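Local coordinates for protein fimbrin (Schizosaccharomyces pombe, PDB 1RT8) that binds and cross-links actin filaments, associates with actin structures that establish and maintain cell polarity, and plays roles in cytokinesis, mating and spore formation, at residues 185-197 with 243-255. Numbering follows the deposited sequence.
Sequences NFSKDVSDGENYT and MVAGNPKLNLAFV
With CG anti to its carbonyl carbon (chi1 -81°), Tyr-196 aims its hydroxyl at Asn-251, whose own CG is likewise anti to the carbonyl carbon (chi1 -87°). Tyr-196 OH donates to Asn-251 OD1, which lies in the ring plane; the 2.4 Å between them is very short, so the exact length is doubtful, but ring and amide planes are only 21° apart. The amide is fixed at its other branch too: ND2 of Asn-251 bonds to Asn-247 O at 2.9 Å, a carbonyl that Asn-251 N reaches from the opposite face. Phe-254 turns an edge to one face of the tyrosine ring, a T-shaped pair with centroids 4.9 Å apart; Val-190 CB lies over the other face, toward the rim. Met-243 adds a Met-aromatic contact, SD at the ring edge and CE 3.5 Å from Tyr-196 CD1. A leucine in place of Tyr-196 would probably leave Asn-251 OD1 without its donor and Phe-254 without its aromatic face. Nearby, Leu-252 CD1 sits over the Phe-186 ring, 3.7 Å from its centroid, a CH-pi contact, while Val-255 abuts the ring edge. From helix 162-176, Phe-170 touches Tyr-196 and Leu-166 touches Phe-186. Tyr-196, a knob among Met-243, Asn-251, Phe-254 and Val-255, thus packs into the helical core of the second calponin-homology domain.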
# COMPACT_ATOMS: atom_id res chain seq x y z
N ASN A 185 -21.50 5.00 4.57
CA ASN A 185 -20.36 5.90 4.57
C ASN A 185 -20.02 6.26 6.01
O ASN A 185 -20.70 5.84 6.94
CB ASN A 185 -20.67 7.18 3.77
CG ASN A 185 -21.91 7.93 4.27
OD1 ASN A 185 -21.97 8.36 5.43
ND2 ASN A 185 -22.89 8.09 3.39
N PHE A 186 -18.96 7.05 6.18
CA PHE A 186 -18.55 7.46 7.50
C PHE A 186 -18.61 8.97 7.64
O PHE A 186 -17.75 9.59 8.27
CB PHE A 186 -17.13 6.97 7.80
CG PHE A 186 -17.00 5.48 7.75
CD1 PHE A 186 -16.90 4.82 6.54
CD2 PHE A 186 -16.98 4.74 8.92
CE1 PHE A 186 -16.79 3.44 6.49
CE2 PHE A 186 -16.87 3.36 8.89
CZ PHE A 186 -16.78 2.70 7.67
N SER A 187 -19.63 9.57 7.02
CA SER A 187 -19.82 11.01 7.11
C SER A 187 -21.26 11.29 7.50
O SER A 187 -21.59 11.33 8.69
CB SER A 187 -19.48 11.69 5.78
OG SER A 187 -20.26 11.17 4.72
N LYS A 188 -22.13 11.47 6.51
CA LYS A 188 -23.53 11.75 6.78
C LYS A 188 -24.22 10.67 7.63
O LYS A 188 -24.93 10.99 8.59
CB LYS A 188 -24.29 11.91 5.46
CG LYS A 188 -25.51 12.81 5.56
CD LYS A 188 -25.09 14.21 6.02
CE LYS A 188 -26.28 15.13 6.20
NZ LYS A 188 -25.88 16.45 6.77
N ASP A 189 -24.00 9.41 7.28
CA ASP A 189 -24.63 8.29 7.99
C ASP A 189 -24.28 8.10 9.47
O ASP A 189 -24.97 7.37 10.18
CB ASP A 189 -24.34 6.98 7.25
CG ASP A 189 -25.13 6.85 5.97
OD1 ASP A 189 -25.78 7.84 5.57
OD2 ASP A 189 -25.09 5.77 5.35
N VAL A 190 -23.20 8.72 9.94
CA VAL A 190 -22.82 8.57 11.34
C VAL A 190 -22.77 9.90 12.06
O VAL A 190 -22.55 9.95 13.27
CB VAL A 190 -21.44 7.87 11.49
CG1 VAL A 190 -21.48 6.49 10.85
CG2 VAL A 190 -20.33 8.72 10.86
N SER A 191 -23.01 10.97 11.31
CA SER A 191 -22.94 12.32 11.86
C SER A 191 -23.95 12.75 12.92
O SER A 191 -23.74 13.77 13.57
CB SER A 191 -22.93 13.35 10.73
OG SER A 191 -24.13 13.34 9.98
N ASP A 192 -25.05 12.02 13.12
CA ASP A 192 -25.99 12.46 14.15
C ASP A 192 -25.86 11.68 15.45
O ASP A 192 -26.62 11.89 16.40
CB ASP A 192 -27.45 12.43 13.66
CG ASP A 192 -27.95 11.04 13.35
OD1 ASP A 192 -27.39 10.04 13.85
OD2 ASP A 192 -28.95 10.96 12.59
N GLY A 193 -24.88 10.77 15.48
CA GLY A 193 -24.62 9.98 16.68
C GLY A 193 -25.55 8.83 17.00
O GLY A 193 -25.28 8.08 17.94
N GLU A 194 -26.62 8.67 16.23
CA GLU A 194 -27.57 7.59 16.46
C GLU A 194 -27.03 6.21 16.15
O GLU A 194 -27.11 5.30 16.97
CB GLU A 194 -28.84 7.81 15.63
CG GLU A 194 -29.80 8.83 16.20
CD GLU A 194 -31.14 8.84 15.46
OE1 GLU A 194 -31.32 8.03 14.53
OE2 GLU A 194 -32.00 9.66 15.83
N ASN A 195 -26.48 6.03 14.95
CA ASN A 195 -25.95 4.73 14.59
C ASN A 195 -24.80 4.29 15.49
O ASN A 195 -24.67 3.10 15.80
CB ASN A 195 -25.55 4.72 13.11
CG ASN A 195 -26.78 4.77 12.20
OD1 ASN A 195 -27.84 4.30 12.58
ND2 ASN A 195 -26.63 5.33 11.00
N TYR A 196 -23.98 5.24 15.92
CA TYR A 196 -22.87 4.93 16.81
C TYR A 196 -23.43 4.44 18.15
O TYR A 196 -22.96 3.44 18.70
CB TYR A 196 -22.01 6.18 17.04
CG TYR A 196 -21.00 6.49 15.94
CD1 TYR A 196 -20.57 7.80 15.73
CD2 TYR A 196 -20.45 5.47 15.16
CE1 TYR A 196 -19.62 8.10 14.77
CE2 TYR A 196 -19.48 5.76 14.18
CZ TYR A 196 -19.08 7.08 13.99
OH TYR A 196 -18.13 7.41 13.04
N THR A 197 -24.44 5.15 18.67
CA THR A 197 -25.07 4.78 19.94
C THR A 197 -25.64 3.35 19.89
O THR A 197 -25.45 2.58 20.82
CB THR A 197 -26.20 5.75 20.30
OG1 THR A 197 -25.65 7.05 20.55
CG2 THR A 197 -26.94 5.27 21.55
N MET A 243 -17.51 14.61 14.54
CA MET A 243 -18.58 13.65 14.32
C MET A 243 -19.74 14.31 13.59
O MET A 243 -20.20 13.82 12.55
CB MET A 243 -19.10 13.09 15.64
CG MET A 243 -20.23 12.09 15.44
SD MET A 243 -21.02 11.52 16.95
CE MET A 243 -19.71 10.61 17.66
N VAL A 244 -20.22 15.41 14.16
CA VAL A 244 -21.34 16.15 13.60
C VAL A 244 -20.99 16.72 12.23
O VAL A 244 -21.86 16.89 11.37
CB VAL A 244 -21.76 17.30 14.53
CG1 VAL A 244 -22.81 18.17 13.87
CG2 VAL A 244 -22.29 16.73 15.83
N ALA A 245 -19.71 17.01 12.02
CA ALA A 245 -19.25 17.55 10.75
C ALA A 245 -19.14 16.44 9.71
O ALA A 245 -18.95 16.71 8.53
CB ALA A 245 -17.91 18.24 10.93
N GLY A 246 -19.24 15.19 10.15
CA GLY A 246 -19.15 14.06 9.24
C GLY A 246 -17.79 13.87 8.59
O GLY A 246 -17.69 13.48 7.43
N ASN A 247 -16.72 14.13 9.34
CA ASN A 247 -15.38 13.97 8.79
C ASN A 247 -15.15 12.49 8.44
O ASN A 247 -15.09 11.64 9.33
CB ASN A 247 -14.34 14.46 9.79
CG ASN A 247 -12.97 14.60 9.16
OD1 ASN A 247 -12.33 13.60 8.82
ND2 ASN A 247 -12.52 15.83 8.99
N PRO A 248 -15.02 12.19 7.14
CA PRO A 248 -14.80 10.83 6.64
C PRO A 248 -13.60 10.11 7.27
O PRO A 248 -13.69 8.93 7.62
CB PRO A 248 -14.59 11.04 5.14
CG PRO A 248 -15.29 12.33 4.86
CD PRO A 248 -14.95 13.17 6.05
N LYS A 249 -12.50 10.83 7.40
CA LYS A 249 -11.27 10.26 7.95
C LYS A 249 -11.33 9.97 9.44
O LYS A 249 -11.09 8.83 9.87
CB LYS A 249 -10.10 11.21 7.66
CG LYS A 249 -10.00 11.66 6.21
CD LYS A 249 -8.84 12.62 6.02
CE LYS A 249 -8.75 13.09 4.59
NZ LYS A 249 -7.68 14.12 4.47
N LEU A 250 -11.63 10.98 10.24
CA LEU A 250 -11.69 10.79 11.68
C LEU A 250 -12.75 9.77 12.07
O LEU A 250 -12.55 8.99 13.00
CB LEU A 250 -11.93 12.12 12.39
CG LEU A 250 -10.86 13.17 12.10
CD1 LEU A 250 -11.22 14.50 12.75
CD2 LEU A 250 -9.51 12.67 12.60
N ASN A 251 -13.88 9.75 11.36
CA ASN A 251 -14.93 8.79 11.68
C ASN A 251 -14.52 7.39 11.26
O ASN A 251 -14.83 6.41 11.95
CB ASN A 251 -16.26 9.20 11.02
CG ASN A 251 -17.07 10.17 11.87
OD1 ASN A 251 -17.66 9.78 12.89
ND2 ASN A 251 -17.10 11.44 11.47
N LEU A 252 -13.82 7.27 10.14
CA LEU A 252 -13.37 5.96 9.69
C LEU A 252 -12.37 5.40 10.70
O LEU A 252 -12.45 4.24 11.09
CB LEU A 252 -12.69 6.07 8.32
CG LEU A 252 -12.09 4.77 7.78
CD1 LEU A 252 -13.22 3.82 7.38
CD2 LEU A 252 -11.20 5.07 6.57
N ALA A 253 -11.42 6.23 11.13
CA ALA A 253 -10.41 5.79 12.08
C ALA A 253 -11.06 5.34 13.38
O ALA A 253 -10.70 4.29 13.94
CB ALA A 253 -9.41 6.93 12.34
N PHE A 254 -12.03 6.12 13.85
CA PHE A 254 -12.77 5.81 15.06
C PHE A 254 -13.37 4.40 14.92
O PHE A 254 -13.13 3.54 15.77
CB PHE A 254 -13.90 6.83 15.24
CG PHE A 254 -14.86 6.51 16.36
CD1 PHE A 254 -14.49 6.70 17.69
CD2 PHE A 254 -16.13 6.04 16.07
CE1 PHE A 254 -15.39 6.43 18.73
CE2 PHE A 254 -17.04 5.77 17.10
CZ PHE A 254 -16.67 5.97 18.43
N VAL A 255 -14.13 4.18 13.85
CA VAL A 255 -14.75 2.88 13.62
C VAL A 255 -13.73 1.75 13.50
O VAL A 255 -13.97 0.63 13.95
CB VAL A 255 -15.61 2.89 12.33
CG1 VAL A 255 -16.15 1.49 12.05
CG2 VAL A 255 -16.76 3.88 12.47